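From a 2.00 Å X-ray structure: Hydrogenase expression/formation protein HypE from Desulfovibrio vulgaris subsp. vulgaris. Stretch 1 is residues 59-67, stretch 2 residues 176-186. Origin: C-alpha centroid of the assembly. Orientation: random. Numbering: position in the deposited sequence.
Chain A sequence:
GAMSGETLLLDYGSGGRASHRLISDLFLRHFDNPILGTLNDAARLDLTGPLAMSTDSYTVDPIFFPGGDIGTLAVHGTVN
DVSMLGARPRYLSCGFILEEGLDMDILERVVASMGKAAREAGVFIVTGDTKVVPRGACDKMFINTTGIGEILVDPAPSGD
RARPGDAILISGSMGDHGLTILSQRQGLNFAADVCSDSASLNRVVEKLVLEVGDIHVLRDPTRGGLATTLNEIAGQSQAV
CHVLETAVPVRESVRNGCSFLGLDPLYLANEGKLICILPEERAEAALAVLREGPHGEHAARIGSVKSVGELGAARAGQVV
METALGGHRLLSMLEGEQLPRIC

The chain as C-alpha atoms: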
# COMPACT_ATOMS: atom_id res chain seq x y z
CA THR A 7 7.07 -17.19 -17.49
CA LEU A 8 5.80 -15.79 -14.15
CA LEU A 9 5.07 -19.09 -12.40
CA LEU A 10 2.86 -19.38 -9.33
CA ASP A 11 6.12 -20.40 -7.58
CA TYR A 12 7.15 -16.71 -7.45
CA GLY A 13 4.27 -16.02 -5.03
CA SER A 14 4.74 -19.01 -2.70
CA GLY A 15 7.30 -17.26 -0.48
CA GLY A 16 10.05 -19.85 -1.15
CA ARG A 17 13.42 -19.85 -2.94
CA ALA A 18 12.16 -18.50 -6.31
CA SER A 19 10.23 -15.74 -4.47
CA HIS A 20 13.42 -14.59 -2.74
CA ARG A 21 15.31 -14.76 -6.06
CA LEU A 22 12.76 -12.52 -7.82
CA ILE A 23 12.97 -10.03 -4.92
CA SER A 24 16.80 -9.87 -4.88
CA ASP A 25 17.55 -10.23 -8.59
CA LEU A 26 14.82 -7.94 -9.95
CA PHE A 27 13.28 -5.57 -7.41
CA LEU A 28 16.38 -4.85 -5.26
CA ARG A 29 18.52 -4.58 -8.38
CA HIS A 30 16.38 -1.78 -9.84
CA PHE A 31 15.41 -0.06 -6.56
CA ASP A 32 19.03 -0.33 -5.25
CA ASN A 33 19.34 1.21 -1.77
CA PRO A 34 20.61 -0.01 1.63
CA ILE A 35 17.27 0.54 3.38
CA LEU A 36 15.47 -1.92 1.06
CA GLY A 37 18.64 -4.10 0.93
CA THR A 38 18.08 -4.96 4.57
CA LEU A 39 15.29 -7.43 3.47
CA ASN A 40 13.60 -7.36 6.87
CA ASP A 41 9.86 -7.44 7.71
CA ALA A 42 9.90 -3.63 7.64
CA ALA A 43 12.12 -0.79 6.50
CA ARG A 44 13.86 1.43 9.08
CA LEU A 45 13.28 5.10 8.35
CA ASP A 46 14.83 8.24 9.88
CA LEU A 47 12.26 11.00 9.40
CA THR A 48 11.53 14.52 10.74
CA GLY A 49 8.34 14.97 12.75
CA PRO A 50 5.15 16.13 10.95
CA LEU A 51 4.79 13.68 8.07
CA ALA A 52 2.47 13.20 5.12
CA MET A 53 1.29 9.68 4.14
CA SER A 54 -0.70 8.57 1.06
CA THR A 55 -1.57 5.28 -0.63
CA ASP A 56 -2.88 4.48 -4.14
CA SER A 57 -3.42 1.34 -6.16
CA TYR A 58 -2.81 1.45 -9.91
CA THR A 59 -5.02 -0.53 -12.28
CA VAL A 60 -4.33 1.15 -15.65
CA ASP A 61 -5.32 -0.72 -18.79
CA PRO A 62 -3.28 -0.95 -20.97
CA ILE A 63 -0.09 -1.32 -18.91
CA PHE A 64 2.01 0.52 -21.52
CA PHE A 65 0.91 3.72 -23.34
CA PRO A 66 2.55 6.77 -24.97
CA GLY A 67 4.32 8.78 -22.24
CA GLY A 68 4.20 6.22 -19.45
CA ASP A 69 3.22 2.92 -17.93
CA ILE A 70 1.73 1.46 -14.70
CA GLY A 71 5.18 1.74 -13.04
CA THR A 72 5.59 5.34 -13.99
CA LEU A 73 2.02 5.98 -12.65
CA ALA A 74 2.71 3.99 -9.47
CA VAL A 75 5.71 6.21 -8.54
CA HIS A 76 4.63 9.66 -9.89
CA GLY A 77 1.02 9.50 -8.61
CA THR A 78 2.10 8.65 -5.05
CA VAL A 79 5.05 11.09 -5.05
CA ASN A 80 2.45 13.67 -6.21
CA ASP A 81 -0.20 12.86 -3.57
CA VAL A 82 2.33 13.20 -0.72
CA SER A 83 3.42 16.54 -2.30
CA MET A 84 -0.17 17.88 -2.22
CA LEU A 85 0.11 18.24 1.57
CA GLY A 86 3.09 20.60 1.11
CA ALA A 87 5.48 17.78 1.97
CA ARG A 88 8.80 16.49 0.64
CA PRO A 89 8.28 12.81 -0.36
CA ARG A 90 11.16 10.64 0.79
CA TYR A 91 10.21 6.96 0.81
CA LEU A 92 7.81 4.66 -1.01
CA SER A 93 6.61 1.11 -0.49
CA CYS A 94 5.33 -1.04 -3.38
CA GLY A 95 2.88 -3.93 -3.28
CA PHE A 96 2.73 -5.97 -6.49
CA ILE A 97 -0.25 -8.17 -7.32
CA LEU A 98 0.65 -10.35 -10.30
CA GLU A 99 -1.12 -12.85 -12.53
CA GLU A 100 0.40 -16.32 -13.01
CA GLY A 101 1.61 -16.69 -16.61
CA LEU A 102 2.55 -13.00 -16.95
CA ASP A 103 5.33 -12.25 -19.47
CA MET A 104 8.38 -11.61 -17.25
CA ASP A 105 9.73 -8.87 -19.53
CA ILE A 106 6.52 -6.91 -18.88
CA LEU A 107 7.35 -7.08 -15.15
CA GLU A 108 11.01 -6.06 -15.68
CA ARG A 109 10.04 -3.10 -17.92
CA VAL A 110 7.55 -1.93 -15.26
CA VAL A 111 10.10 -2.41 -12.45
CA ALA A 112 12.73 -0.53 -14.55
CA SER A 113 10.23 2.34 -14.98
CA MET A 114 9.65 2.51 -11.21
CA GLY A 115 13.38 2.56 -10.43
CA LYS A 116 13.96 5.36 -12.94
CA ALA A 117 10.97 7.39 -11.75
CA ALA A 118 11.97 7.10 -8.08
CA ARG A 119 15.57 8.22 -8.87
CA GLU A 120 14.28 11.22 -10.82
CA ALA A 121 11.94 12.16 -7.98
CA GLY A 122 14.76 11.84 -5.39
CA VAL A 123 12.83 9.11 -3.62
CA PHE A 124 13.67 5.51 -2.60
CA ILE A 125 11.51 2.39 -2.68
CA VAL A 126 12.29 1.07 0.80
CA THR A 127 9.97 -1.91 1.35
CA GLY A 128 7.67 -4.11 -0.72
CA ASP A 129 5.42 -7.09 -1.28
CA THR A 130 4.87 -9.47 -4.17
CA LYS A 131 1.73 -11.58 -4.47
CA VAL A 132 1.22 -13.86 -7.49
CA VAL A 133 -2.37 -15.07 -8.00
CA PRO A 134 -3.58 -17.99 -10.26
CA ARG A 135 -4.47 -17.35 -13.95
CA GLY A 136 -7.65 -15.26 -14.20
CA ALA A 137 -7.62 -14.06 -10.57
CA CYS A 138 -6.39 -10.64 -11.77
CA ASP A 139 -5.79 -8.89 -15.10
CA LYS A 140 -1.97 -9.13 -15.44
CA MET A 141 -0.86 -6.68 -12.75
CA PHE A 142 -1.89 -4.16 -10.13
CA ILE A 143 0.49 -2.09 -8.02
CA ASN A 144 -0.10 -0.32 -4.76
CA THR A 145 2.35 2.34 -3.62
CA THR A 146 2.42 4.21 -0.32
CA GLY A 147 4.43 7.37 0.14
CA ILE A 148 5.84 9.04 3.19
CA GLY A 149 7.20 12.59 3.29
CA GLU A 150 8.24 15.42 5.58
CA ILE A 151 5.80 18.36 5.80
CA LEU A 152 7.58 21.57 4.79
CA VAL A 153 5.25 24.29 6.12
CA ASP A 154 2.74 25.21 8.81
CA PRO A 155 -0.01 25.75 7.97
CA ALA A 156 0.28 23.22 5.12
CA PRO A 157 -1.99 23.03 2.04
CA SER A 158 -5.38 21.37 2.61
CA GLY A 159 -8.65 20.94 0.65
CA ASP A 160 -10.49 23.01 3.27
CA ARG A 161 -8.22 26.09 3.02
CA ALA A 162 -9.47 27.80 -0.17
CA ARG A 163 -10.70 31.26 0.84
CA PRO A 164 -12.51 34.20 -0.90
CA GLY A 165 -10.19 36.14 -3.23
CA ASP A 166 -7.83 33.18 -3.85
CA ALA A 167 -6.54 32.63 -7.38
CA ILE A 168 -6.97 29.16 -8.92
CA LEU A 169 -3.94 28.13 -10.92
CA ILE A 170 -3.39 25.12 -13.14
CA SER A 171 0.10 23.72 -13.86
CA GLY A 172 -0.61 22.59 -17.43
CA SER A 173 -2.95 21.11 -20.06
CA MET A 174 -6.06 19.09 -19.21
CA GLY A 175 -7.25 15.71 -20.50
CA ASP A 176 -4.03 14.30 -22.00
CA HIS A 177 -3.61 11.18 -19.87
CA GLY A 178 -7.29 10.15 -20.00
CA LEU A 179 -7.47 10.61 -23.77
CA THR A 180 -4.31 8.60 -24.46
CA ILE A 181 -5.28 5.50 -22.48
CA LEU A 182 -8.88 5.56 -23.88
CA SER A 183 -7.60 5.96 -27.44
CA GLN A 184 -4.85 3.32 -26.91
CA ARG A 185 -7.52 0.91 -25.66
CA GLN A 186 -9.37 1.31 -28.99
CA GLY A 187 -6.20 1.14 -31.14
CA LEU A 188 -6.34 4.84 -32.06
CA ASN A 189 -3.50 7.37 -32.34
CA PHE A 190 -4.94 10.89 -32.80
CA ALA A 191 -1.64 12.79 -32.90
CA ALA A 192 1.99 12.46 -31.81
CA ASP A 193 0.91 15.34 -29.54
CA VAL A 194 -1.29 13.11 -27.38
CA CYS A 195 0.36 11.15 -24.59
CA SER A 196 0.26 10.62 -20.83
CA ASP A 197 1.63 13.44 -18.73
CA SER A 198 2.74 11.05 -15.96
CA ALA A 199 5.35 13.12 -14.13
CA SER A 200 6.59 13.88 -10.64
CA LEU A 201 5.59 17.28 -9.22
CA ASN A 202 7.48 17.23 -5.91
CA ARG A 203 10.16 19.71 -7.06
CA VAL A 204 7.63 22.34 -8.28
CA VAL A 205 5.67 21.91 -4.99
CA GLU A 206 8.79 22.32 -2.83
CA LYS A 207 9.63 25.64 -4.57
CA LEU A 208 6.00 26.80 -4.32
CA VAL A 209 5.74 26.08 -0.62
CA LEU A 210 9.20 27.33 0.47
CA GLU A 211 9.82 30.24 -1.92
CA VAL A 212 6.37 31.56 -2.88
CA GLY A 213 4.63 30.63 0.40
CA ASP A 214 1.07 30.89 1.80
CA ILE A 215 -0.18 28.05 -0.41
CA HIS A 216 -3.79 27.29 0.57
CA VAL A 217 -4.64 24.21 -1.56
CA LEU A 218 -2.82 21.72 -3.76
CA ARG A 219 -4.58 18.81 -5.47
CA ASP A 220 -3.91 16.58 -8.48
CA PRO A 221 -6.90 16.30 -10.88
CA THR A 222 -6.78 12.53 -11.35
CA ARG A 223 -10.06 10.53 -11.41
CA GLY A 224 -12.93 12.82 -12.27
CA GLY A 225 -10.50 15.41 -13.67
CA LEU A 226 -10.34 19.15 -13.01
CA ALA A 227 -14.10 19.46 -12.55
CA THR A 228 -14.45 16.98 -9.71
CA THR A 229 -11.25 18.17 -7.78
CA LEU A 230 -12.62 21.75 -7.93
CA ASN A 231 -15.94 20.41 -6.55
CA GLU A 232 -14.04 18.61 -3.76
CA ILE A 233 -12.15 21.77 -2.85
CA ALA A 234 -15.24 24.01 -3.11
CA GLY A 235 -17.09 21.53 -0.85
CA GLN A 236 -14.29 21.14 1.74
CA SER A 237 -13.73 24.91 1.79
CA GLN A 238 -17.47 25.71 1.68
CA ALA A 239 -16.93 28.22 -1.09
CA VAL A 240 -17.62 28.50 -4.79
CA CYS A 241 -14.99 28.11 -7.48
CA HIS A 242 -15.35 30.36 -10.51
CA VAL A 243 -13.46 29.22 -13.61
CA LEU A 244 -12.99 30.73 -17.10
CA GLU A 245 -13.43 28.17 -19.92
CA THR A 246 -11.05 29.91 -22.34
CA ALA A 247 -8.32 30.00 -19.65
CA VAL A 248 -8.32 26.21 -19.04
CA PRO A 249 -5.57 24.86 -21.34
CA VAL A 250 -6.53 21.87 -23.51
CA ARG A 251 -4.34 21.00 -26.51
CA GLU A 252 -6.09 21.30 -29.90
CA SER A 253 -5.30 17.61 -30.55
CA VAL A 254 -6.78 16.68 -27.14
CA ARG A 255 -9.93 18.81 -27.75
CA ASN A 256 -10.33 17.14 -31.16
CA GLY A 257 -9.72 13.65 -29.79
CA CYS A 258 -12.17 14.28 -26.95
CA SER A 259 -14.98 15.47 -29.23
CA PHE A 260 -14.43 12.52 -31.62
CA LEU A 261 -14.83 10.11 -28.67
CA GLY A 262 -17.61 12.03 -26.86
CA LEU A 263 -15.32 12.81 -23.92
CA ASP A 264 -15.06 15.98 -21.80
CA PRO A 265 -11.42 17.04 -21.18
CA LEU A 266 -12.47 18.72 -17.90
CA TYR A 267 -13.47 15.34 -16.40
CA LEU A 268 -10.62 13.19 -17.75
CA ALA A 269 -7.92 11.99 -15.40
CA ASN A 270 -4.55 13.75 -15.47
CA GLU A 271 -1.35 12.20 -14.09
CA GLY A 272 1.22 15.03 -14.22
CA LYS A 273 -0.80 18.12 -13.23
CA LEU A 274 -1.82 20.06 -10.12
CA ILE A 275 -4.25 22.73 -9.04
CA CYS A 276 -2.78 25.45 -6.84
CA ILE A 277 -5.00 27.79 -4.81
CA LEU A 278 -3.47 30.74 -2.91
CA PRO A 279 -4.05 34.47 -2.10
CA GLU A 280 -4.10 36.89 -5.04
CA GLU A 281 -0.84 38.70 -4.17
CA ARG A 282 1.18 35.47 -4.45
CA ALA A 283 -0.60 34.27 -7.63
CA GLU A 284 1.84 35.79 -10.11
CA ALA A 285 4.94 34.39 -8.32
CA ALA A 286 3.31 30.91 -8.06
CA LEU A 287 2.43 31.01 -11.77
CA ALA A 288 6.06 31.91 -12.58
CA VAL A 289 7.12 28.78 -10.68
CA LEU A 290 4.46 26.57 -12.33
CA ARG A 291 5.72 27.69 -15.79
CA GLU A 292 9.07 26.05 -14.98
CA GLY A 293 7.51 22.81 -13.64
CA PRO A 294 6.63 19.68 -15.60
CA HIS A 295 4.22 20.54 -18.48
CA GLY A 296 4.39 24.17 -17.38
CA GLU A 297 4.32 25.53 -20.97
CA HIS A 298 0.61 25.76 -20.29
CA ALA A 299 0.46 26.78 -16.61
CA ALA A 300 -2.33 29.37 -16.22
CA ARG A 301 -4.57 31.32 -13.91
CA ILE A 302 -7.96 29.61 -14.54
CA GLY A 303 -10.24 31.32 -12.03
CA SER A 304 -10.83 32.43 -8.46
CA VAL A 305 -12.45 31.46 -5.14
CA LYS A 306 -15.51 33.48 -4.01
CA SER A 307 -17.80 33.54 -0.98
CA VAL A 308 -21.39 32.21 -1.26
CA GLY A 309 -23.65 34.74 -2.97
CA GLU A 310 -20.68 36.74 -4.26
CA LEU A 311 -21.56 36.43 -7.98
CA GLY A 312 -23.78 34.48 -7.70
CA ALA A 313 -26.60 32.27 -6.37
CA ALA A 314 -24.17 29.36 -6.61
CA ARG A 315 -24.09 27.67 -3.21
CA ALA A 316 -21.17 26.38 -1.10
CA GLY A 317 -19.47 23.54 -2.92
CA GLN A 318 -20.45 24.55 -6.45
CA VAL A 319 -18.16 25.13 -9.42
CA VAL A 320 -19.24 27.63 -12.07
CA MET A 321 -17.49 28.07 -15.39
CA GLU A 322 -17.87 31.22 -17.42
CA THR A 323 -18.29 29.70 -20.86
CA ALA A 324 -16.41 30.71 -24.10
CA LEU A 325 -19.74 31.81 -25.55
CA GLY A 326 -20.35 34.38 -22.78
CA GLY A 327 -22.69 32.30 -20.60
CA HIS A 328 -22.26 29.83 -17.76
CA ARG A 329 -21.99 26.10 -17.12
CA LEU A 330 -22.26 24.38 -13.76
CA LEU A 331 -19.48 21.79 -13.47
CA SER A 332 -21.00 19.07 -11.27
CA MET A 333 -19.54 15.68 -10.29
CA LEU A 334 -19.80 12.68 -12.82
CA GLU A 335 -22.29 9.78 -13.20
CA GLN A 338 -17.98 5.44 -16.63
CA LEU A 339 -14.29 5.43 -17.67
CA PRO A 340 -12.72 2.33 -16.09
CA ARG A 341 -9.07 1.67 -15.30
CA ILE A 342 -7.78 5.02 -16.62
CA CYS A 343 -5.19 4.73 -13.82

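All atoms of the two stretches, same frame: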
# COMPACT_ATOMS: atom_id res chain seq x y z
N THR A 59 -4.26 0.52 -11.60
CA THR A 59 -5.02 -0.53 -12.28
C THR A 59 -5.12 -0.22 -13.78
O THR A 59 -6.00 -0.74 -14.47
CB THR A 59 -6.46 -0.67 -11.69
OG1 THR A 59 -7.12 0.59 -11.76
CG2 THR A 59 -6.43 -1.13 -10.23
N VAL A 60 -4.22 0.62 -14.27
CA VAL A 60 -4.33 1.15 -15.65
C VAL A 60 -4.34 0.03 -16.69
O VAL A 60 -3.60 -0.97 -16.60
CB VAL A 60 -3.22 2.21 -15.95
CG1 VAL A 60 -1.85 1.56 -15.99
CG2 VAL A 60 -3.50 2.99 -17.26
N ASP A 61 -5.22 0.19 -17.67
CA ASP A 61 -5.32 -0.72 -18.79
C ASP A 61 -5.38 0.14 -20.04
O ASP A 61 -6.32 0.94 -20.17
CB ASP A 61 -6.57 -1.58 -18.65
CG ASP A 61 -6.76 -2.54 -19.81
OD1 ASP A 61 -7.92 -2.69 -20.25
OD2 ASP A 61 -5.77 -3.13 -20.29
N PRO A 62 -4.40 -0.00 -20.96
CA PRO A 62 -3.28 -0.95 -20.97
C PRO A 62 -2.13 -0.56 -20.03
O PRO A 62 -2.10 0.56 -19.51
CB PRO A 62 -2.80 -0.89 -22.43
CG PRO A 62 -3.11 0.49 -22.86
CD PRO A 62 -4.39 0.87 -22.16
N ILE A 63 -1.20 -1.49 -19.84
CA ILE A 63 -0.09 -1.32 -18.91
C ILE A 63 0.91 -0.32 -19.47
O ILE A 63 1.49 0.46 -18.71
CB ILE A 63 0.63 -2.67 -18.62
CG1 ILE A 63 -0.31 -3.64 -17.90
CG2 ILE A 63 1.92 -2.46 -17.84
CD1 ILE A 63 0.36 -4.96 -17.52
N PHE A 64 1.11 -0.38 -20.79
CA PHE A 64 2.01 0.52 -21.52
C PHE A 64 1.21 1.41 -22.47
O PHE A 64 0.28 0.96 -23.14
CB PHE A 64 3.08 -0.28 -22.29
CG PHE A 64 3.96 -1.15 -21.40
CD1 PHE A 64 5.02 -0.60 -20.67
CD2 PHE A 64 3.72 -2.52 -21.28
CE1 PHE A 64 5.81 -1.39 -19.83
CE2 PHE A 64 4.51 -3.33 -20.45
CZ PHE A 64 5.56 -2.75 -19.71
N PHE A 65 1.58 2.70 -22.50
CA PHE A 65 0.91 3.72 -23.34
C PHE A 65 1.92 4.82 -23.67
O PHE A 65 2.96 4.90 -23.02
CB PHE A 65 -0.32 4.30 -22.61
CG PHE A 65 -0.12 4.48 -21.12
CD1 PHE A 65 0.37 5.69 -20.62
CD2 PHE A 65 -0.43 3.46 -20.22
CE1 PHE A 65 0.55 5.86 -19.24
CE2 PHE A 65 -0.24 3.62 -18.85
CZ PHE A 65 0.26 4.83 -18.36
N PRO A 66 1.67 5.63 -24.72
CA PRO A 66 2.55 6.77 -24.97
C PRO A 66 2.74 7.64 -23.72
O PRO A 66 1.75 8.06 -23.11
CB PRO A 66 1.81 7.54 -26.06
CG PRO A 66 1.12 6.48 -26.83
CD PRO A 66 0.64 5.52 -25.77
N GLY A 67 3.99 7.87 -23.33
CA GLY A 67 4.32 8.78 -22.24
C GLY A 67 4.39 8.16 -20.85
O GLY A 67 4.73 8.84 -19.88
N ASP A 176 -5.03 15.06 -21.25
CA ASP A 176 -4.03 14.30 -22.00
C ASP A 176 -3.92 12.83 -21.62
O ASP A 176 -4.06 11.97 -22.49
CB ASP A 176 -2.66 14.97 -21.89
CG ASP A 176 -2.70 16.43 -22.28
OD1 ASP A 176 -2.29 16.76 -23.40
OD2 ASP A 176 -3.20 17.25 -21.48
N HIS A 177 -3.71 12.55 -20.33
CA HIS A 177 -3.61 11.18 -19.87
C HIS A 177 -4.86 10.35 -20.19
O HIS A 177 -4.76 9.27 -20.79
CB HIS A 177 -3.38 11.11 -18.36
CG HIS A 177 -3.28 9.70 -17.85
ND1 HIS A 177 -2.12 8.96 -17.94
CD2 HIS A 177 -4.19 8.90 -17.27
CE1 HIS A 177 -2.32 7.76 -17.43
NE2 HIS A 177 -3.57 7.69 -17.02
N GLY A 178 -6.03 10.85 -19.77
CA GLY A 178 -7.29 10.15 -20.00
C GLY A 178 -7.53 9.83 -21.46
O GLY A 178 -7.93 8.72 -21.80
N LEU A 179 -7.30 10.81 -22.34
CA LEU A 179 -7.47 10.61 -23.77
C LEU A 179 -6.53 9.53 -24.30
O LEU A 179 -6.96 8.66 -25.05
CB LEU A 179 -7.24 11.91 -24.55
CG LEU A 179 -8.01 12.19 -25.84
CD1 LEU A 179 -7.19 13.05 -26.79
CD2 LEU A 179 -8.53 10.95 -26.56
N THR A 180 -5.26 9.57 -23.90
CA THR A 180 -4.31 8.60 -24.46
C THR A 180 -4.58 7.16 -24.08
O THR A 180 -4.45 6.29 -24.94
CB THR A 180 -2.80 9.02 -24.41
OG1 THR A 180 -1.98 7.95 -23.89
CG2 THR A 180 -2.60 10.26 -23.61
N ILE A 181 -4.99 6.89 -22.84
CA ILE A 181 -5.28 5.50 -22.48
C ILE A 181 -6.58 5.02 -23.17
O ILE A 181 -6.61 3.90 -23.68
CB ILE A 181 -5.24 5.20 -20.93
CG1 ILE A 181 -6.60 5.39 -20.28
CG2 ILE A 181 -4.10 5.89 -20.18
CD1 ILE A 181 -7.24 4.07 -20.03
N LEU A 182 -7.60 5.88 -23.24
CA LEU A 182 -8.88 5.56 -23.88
C LEU A 182 -8.76 5.36 -25.38
O LEU A 182 -9.45 4.51 -25.95
CB LEU A 182 -9.93 6.63 -23.57
CG LEU A 182 -10.99 6.43 -22.46
CD1 LEU A 182 -10.74 5.24 -21.53
CD2 LEU A 182 -11.23 7.72 -21.66
N SER A 183 -7.89 6.14 -26.02
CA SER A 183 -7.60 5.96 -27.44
C SER A 183 -6.67 4.77 -27.71
O SER A 183 -6.86 4.06 -28.70
CB SER A 183 -7.08 7.25 -28.08
OG SER A 183 -5.84 7.65 -27.53
N GLN A 184 -5.68 4.54 -26.84
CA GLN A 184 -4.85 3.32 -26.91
C GLN A 184 -5.72 2.07 -26.87
O GLN A 184 -5.54 1.15 -27.68
CB GLN A 184 -3.84 3.25 -25.76
CG GLN A 184 -2.52 3.93 -26.03
CD GLN A 184 -1.71 3.24 -27.13
OE1 GLN A 184 -1.39 2.05 -27.03
NE2 GLN A 184 -1.36 3.99 -28.16
N ARG A 185 -6.66 2.06 -25.93
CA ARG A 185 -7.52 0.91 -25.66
C ARG A 185 -8.44 0.57 -26.84
O ARG A 185 -9.00 -0.53 -26.89
CB ARG A 185 -8.32 1.14 -24.38
CG ARG A 185 -8.61 -0.11 -23.58
CD ARG A 185 -8.61 0.20 -22.10
NE ARG A 185 -9.83 0.88 -21.67
CZ ARG A 185 -9.98 1.49 -20.49
NH1 ARG A 185 -8.98 1.53 -19.61
NH2 ARG A 185 -11.13 2.07 -20.20
N GLN A 186 -8.57 1.50 -27.78
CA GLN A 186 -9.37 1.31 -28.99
C GLN A 186 -8.49 1.30 -30.25
O GLN A 186 -9.00 1.40 -31.37
CB GLN A 186 -10.43 2.40 -29.12
CG GLN A 186 -11.40 2.47 -27.95
CD GLN A 186 -12.49 3.51 -28.16
OE1 GLN A 186 -12.31 4.48 -28.90
NE2 GLN A 186 -13.63 3.32 -27.50

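Residues 59-67, largely loop with a short strand at 64-65, lie against the helix of the second stretch, which is held by i to i+4 backbone hydrogen bonds such as Ile181 N to His177 O (3.1 Å) and Arg185 N to Ile181 O (2.9 Å). The two segments run in opposite senses: the CA atoms of Pro62 and Arg185 approach to 6.6 Å, those of Phe65 and Ile181 to 6.5 Å, and those of Pro66 and Thr180 to 7.1 Å. Together they bury 460 Å².

Thr59 stays out of reach, and the contact opens at Val60, whose CG2 lies 4.2 Å from CG2 of Ile181 in a purely apolar meeting of two buried side chains. Asp61 supplies the one hydrogen bond between the segments, and it does so through its backbone: NH1 of Arg185 donates to the carbonyl O of Asp61 at 2.8 Å, with an N-H...O angle of 159°. The carbonyl oxygen sits at the edge of the guanidinium, near its plane, where the N-H groups point. The carboxylate is placed differently. OD1 of Asp61 is 4.3 Å from NE of Arg185 and well out of the guanidinium plane, so the opposite charges are near each other without forming a salt bridge. CD1 of Ile181 also packs against the Asp61 carbonyl, 3.3 Å from its O.

A cis peptide bond leads into Pro62. Its ring rests on the last part of the helix, with CG 4.1 Å from CB of Gln184 and CD 4.1 Å from the carbonyl O of Ile181. Ile63 makes no contact, and the CB of Phe64 points away from the helix.

At Phe65 the side chain turns toward the helix. CG2 of Ile181 covers one face of its ring, 4.3 Å from CG, so this isoleucine methyl group contacts both Val60 and Phe65. Phe65 and His177 form an offset edge-to-face pair, with the edge of the histidine toward the face of the phenylalanine; the ring centroids are 5.5 Å apart and the planes meet at 86°. Nearer the backbone, CB of Phe65 packs 4.1 Å from CG of Gln184.

Pro66 completes the contact. Its CD lies 3.5 Å from NE2 of Gln184, a van der Waals approach to the amide end of that side chain. Its carbonyl O is 3.8 Å from OG1 of Thr180, a hydroxyl that the contact buries without a polar partner. Gly67, at phi 90°, lies beyond the contact.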